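Local coordinates for regulator of nonsense transcripts 2 (Homo sapiens, PDB 4CEM), which takes part in nonsense-mediated mRNA decay as the factor UPF2, whose first MIF4G domain probably serves as an all-helical scaffold, at residues E42-F45 with S46-S50; N55-F58 with V59-K63. All coordinates share one frame; numbering follows the deposited sequence.

The two contacts come in series along the chain, contact 1 closing at Ser50 before contact 2 opens at Asn55, and their centres lie 19 Å apart on the same side of the molecule. Contact 1 is the short helix 42-46 and the loop that follows it, about 36 Å from the centre of the chain. Contact 2 is most of helix 52-61, further in at about 25 Å. A probable hydrogen bond from Asn55 ND2 to Asp49 O joins them. Both lean on helix 103-116, contact 1 at Arg116 and contact 2 at Leu109 and Phe113, and the chain runs from an exposed turn to a partly buried helix of this helical fold.

Contact 1 of 2, residues E42-F45 with S46-S50; sequences ENFF and SRLDS
Ser46 meets the carbonyl of Glu42 with two groups at once. Its amide N sits 2.9 Å from Glu42 O and closes the alpha-helical turn. Its hydroxyl donates to the same oxygen, OG to O also 2.9 Å, but comes from above the carbonyl plane, 44° out of it. The serine torsion allows this: chi1 of -49° puts OG beside its own backbone N, on the side facing Glu42 O. The Glu42 carboxylate also bends this way, with OE1 3.7 Å from Ser46 OG.

The next two amides reach back three residues instead of four. Arg47 N bonds to Phe44 O at 3.3 Å, and Leu48 N to Phe45 O at 3.2 Å. The turn tightens here, and Phe45 O also takes a weak hydrogen bond from Asn81 ND2.

The apolar part is a single touch between Phe44 and Leu48. With CG anti to the backbone N (chi1 177°), the Phe44 ring points outward and leans toward the C-terminal end, where its CE1 comes 3.6 Å from the CD1 methyl of Leu48, which meets the ring at a slant. Arg47 lies on another side, its CG 3.8 Å from Asn43 O. Phe44, Phe45 and Leu48 all touch Arg116, so the aromatic and leucine side chains face helix 103-116.

The whole is the C-terminal end of a short alpha-helix: one i-to-i+4 bond reinforced by a serine hydroxyl, then i-to-i+3 bonds as the chain unwinds into the loop before helix 52-61.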
# COMPACT_ATOMS: atom_id res chain seq x y z
N GLU A 42 1.01 35.51 8.88
CA GLU A 42 -0.05 36.43 8.46
C GLU A 42 0.29 37.22 7.20
O GLU A 42 -0.42 37.12 6.20
CB GLU A 42 -0.37 37.38 9.64
CG GLU A 42 -1.15 38.65 9.31
CD GLU A 42 -2.60 38.39 8.93
OE1 GLU A 42 -2.84 37.68 7.92
OE2 GLU A 42 -3.50 38.90 9.63
N ASN A 43 1.38 37.99 7.24
CA ASN A 43 1.72 38.89 6.13
C ASN A 43 1.90 38.14 4.81
O ASN A 43 1.45 38.60 3.77
CB ASN A 43 2.94 39.77 6.46
CG ASN A 43 4.27 39.08 6.18
OD1 ASN A 43 4.38 37.85 6.22
ND2 ASN A 43 5.30 39.89 5.91
N PHE A 44 2.55 36.98 4.86
CA PHE A 44 2.75 36.16 3.68
C PHE A 44 1.41 35.69 3.13
O PHE A 44 1.18 35.71 1.92
CB PHE A 44 3.65 34.96 4.01
CG PHE A 44 3.85 34.01 2.87
CD1 PHE A 44 2.95 32.98 2.63
CD2 PHE A 44 4.93 34.15 2.02
CE1 PHE A 44 3.13 32.11 1.57
CE2 PHE A 44 5.12 33.27 0.96
CZ PHE A 44 4.22 32.25 0.74
N PHE A 45 0.52 35.25 4.01
CA PHE A 45 -0.80 34.78 3.60
C PHE A 45 -1.64 35.89 2.99
O PHE A 45 -2.46 35.63 2.11
CB PHE A 45 -1.52 34.12 4.77
CG PHE A 45 -0.98 32.76 5.12
CD1 PHE A 45 -1.24 31.67 4.29
CD2 PHE A 45 -0.18 32.58 6.23
CE1 PHE A 45 -0.72 30.42 4.58
CE2 PHE A 45 0.34 31.33 6.53
CZ PHE A 45 0.07 30.25 5.71
N SER A 46 -1.42 37.13 3.45
CA SER A 46 -2.13 38.31 2.93
C SER A 46 -1.99 38.45 1.43
O SER A 46 -2.94 38.85 0.76
CB SER A 46 -1.58 39.59 3.55
OG SER A 46 -1.51 39.48 4.96
N ARG A 47 -0.80 38.14 0.93
CA ARG A 47 -0.48 38.34 -0.48
C ARG A 47 -0.90 37.19 -1.38
O ARG A 47 -0.82 37.33 -2.60
CB ARG A 47 1.01 38.56 -0.65
CG ARG A 47 1.56 39.74 0.11
CD ARG A 47 2.91 40.13 -0.45
NE ARG A 47 3.88 40.39 0.61
CZ ARG A 47 5.20 40.44 0.43
NH1 ARG A 47 5.74 40.26 -0.78
NH2 ARG A 47 5.99 40.68 1.47
N LEU A 48 -1.31 36.06 -0.82
CA LEU A 48 -1.90 35.00 -1.62
C LEU A 48 -3.38 35.31 -1.65
O LEU A 48 -3.87 36.09 -0.83
CB LEU A 48 -1.60 33.63 -1.02
CG LEU A 48 -0.12 33.30 -0.79
CD1 LEU A 48 0.04 31.90 -0.24
CD2 LEU A 48 0.71 33.47 -2.06
N ASP A 49 -4.11 34.72 -2.59
CA ASP A 49 -5.51 35.09 -2.74
C ASP A 49 -6.46 34.09 -2.08
O ASP A 49 -6.29 32.88 -2.21
CB ASP A 49 -5.85 35.36 -4.21
CG ASP A 49 -6.49 34.20 -4.89
OD1 ASP A 49 -5.89 33.10 -4.82
OD2 ASP A 49 -7.57 34.38 -5.48
N SER A 50 -7.44 34.63 -1.36
CA SER A 50 -8.43 33.84 -0.62
C SER A 50 -9.74 33.66 -1.36
O SER A 50 -10.72 33.24 -0.76
CB SER A 50 -8.75 34.54 0.71
OG SER A 50 -7.59 35.09 1.28

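Contact 2 of 2, residues N55-F58 with V59-K63; sequences NTAF and VKKLK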
# COMPACT_ATOMS: atom_id res chain seq x y z
N ASN A 55 -10.11 28.96 -4.65
CA ASN A 55 -9.89 27.93 -3.64
C ASN A 55 -10.83 26.75 -3.76
O ASN A 55 -10.44 25.61 -3.52
CB ASN A 55 -9.95 28.52 -2.24
CG ASN A 55 -8.67 29.21 -1.85
OD1 ASN A 55 -7.81 28.61 -1.20
ND2 ASN A 55 -8.50 30.45 -2.29
N THR A 56 -12.07 27.01 -4.16
CA THR A 56 -13.05 25.94 -4.34
C THR A 56 -12.71 25.14 -5.59
O THR A 56 -12.76 23.92 -5.57
CB THR A 56 -14.50 26.47 -4.43
OG1 THR A 56 -14.77 27.26 -3.27
CG2 THR A 56 -15.49 25.32 -4.51
N ALA A 57 -12.34 25.85 -6.66
CA ALA A 57 -11.89 25.19 -7.88
C ALA A 57 -10.75 24.23 -7.56
O ALA A 57 -10.77 23.06 -7.94
CB ALA A 57 -11.44 26.21 -8.91
N PHE A 58 -9.77 24.73 -6.81
CA PHE A 58 -8.60 23.94 -6.45
C PHE A 58 -8.98 22.71 -5.64
O PHE A 58 -8.54 21.60 -5.96
CB PHE A 58 -7.58 24.78 -5.70
CG PHE A 58 -6.30 24.05 -5.43
CD1 PHE A 58 -5.48 23.65 -6.48
CD2 PHE A 58 -5.92 23.72 -4.13
CE1 PHE A 58 -4.31 22.95 -6.25
CE2 PHE A 58 -4.74 23.03 -3.89
CZ PHE A 58 -3.94 22.65 -4.95
N VAL A 59 -9.82 22.89 -4.62
CA VAL A 59 -10.30 21.76 -3.82
C VAL A 59 -10.95 20.68 -4.68
O VAL A 59 -10.86 19.50 -4.37
CB VAL A 59 -11.29 22.20 -2.72
CG1 VAL A 59 -12.01 20.99 -2.11
CG2 VAL A 59 -10.56 22.99 -1.64
N LYS A 60 -11.59 21.09 -5.76
CA LYS A 60 -12.23 20.14 -6.65
C LYS A 60 -11.21 19.37 -7.47
O LYS A 60 -11.34 18.16 -7.65
CB LYS A 60 -13.22 20.84 -7.58
CG LYS A 60 -14.20 19.89 -8.25
CD LYS A 60 -15.17 20.63 -9.14
CE LYS A 60 -16.09 19.67 -9.88
NZ LYS A 60 -17.00 20.41 -10.79
N LYS A 61 -10.19 20.07 -7.97
CA LYS A 61 -9.10 19.42 -8.72
C LYS A 61 -8.39 18.37 -7.88
O LYS A 61 -7.97 17.34 -8.40
CB LYS A 61 -8.08 20.45 -9.21
CG LYS A 61 -8.43 21.03 -10.57
CD LYS A 61 -7.81 22.40 -10.76
CE LYS A 61 -8.27 23.03 -12.07
NZ LYS A 61 -8.84 24.39 -11.86
N LEU A 62 -8.28 18.62 -6.58
CA LEU A 62 -7.68 17.66 -5.66
C LEU A 62 -8.40 16.31 -5.60
O LEU A 62 -7.88 15.35 -5.01
CB LEU A 62 -7.57 18.25 -4.25
CG LEU A 62 -6.46 19.28 -4.02
CD1 LEU A 62 -6.61 19.98 -2.67
CD2 LEU A 62 -5.10 18.62 -4.17
N LYS A 63 -9.60 16.21 -6.17
CA LYS A 63 -10.32 14.94 -6.17
C LYS A 63 -9.79 13.98 -7.22
O LYS A 63 -9.99 12.79 -7.09
CB LYS A 63 -11.82 15.17 -6.36
CG LYS A 63 -12.44 15.88 -5.17
CD LYS A 63 -13.96 15.98 -5.25
CE LYS A 63 -14.56 16.09 -3.85
NZ LYS A 63 -15.73 17.01 -3.80
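Phe58 and Leu62, one turn apart, make the apolar side of this contact. Leu62 CG lies 4.1 Å above one face of the Phe58 ring, offset toward its rim, and Leu62 CD1 is 3.8 Å from ring atom CE2. A chi1 of -174° carries the phenylalanine ring outward from the helix and slightly toward Leu62, while Leu62 CG stands beside its own N and bends back to meet it.

Four amide-to-carbonyl bonds hold the backbone: Val59 N to Asn55 O, Lys60 N to Thr56 O, Lys61 N to Ala57 O and Leu62 N to Phe58 O, from 3.0 to 3.1 Å. They are the i-to-i+4 ladder of an amphipathic alpha-helix in the helical-repeat MIF4G fold. Its buried side turns Phe58 toward Leu73 and Phe77 of helix 70-79, and both Phe58 and Leu62 reach Phe113 of helix 103-116.

Val59 O is hydrogen-bonded to Ser92 OG of helix 86-95. The polar ends of the first turn are held by backbone carbonyls before it: Asn55 ND2 donates to Ser51 O, and Thr56 OG1 bonds to Ile52 O. On the outer side, the Lys61 chain runs back toward Ala57, its NZ ending 4.3 Å from Ala57 CB.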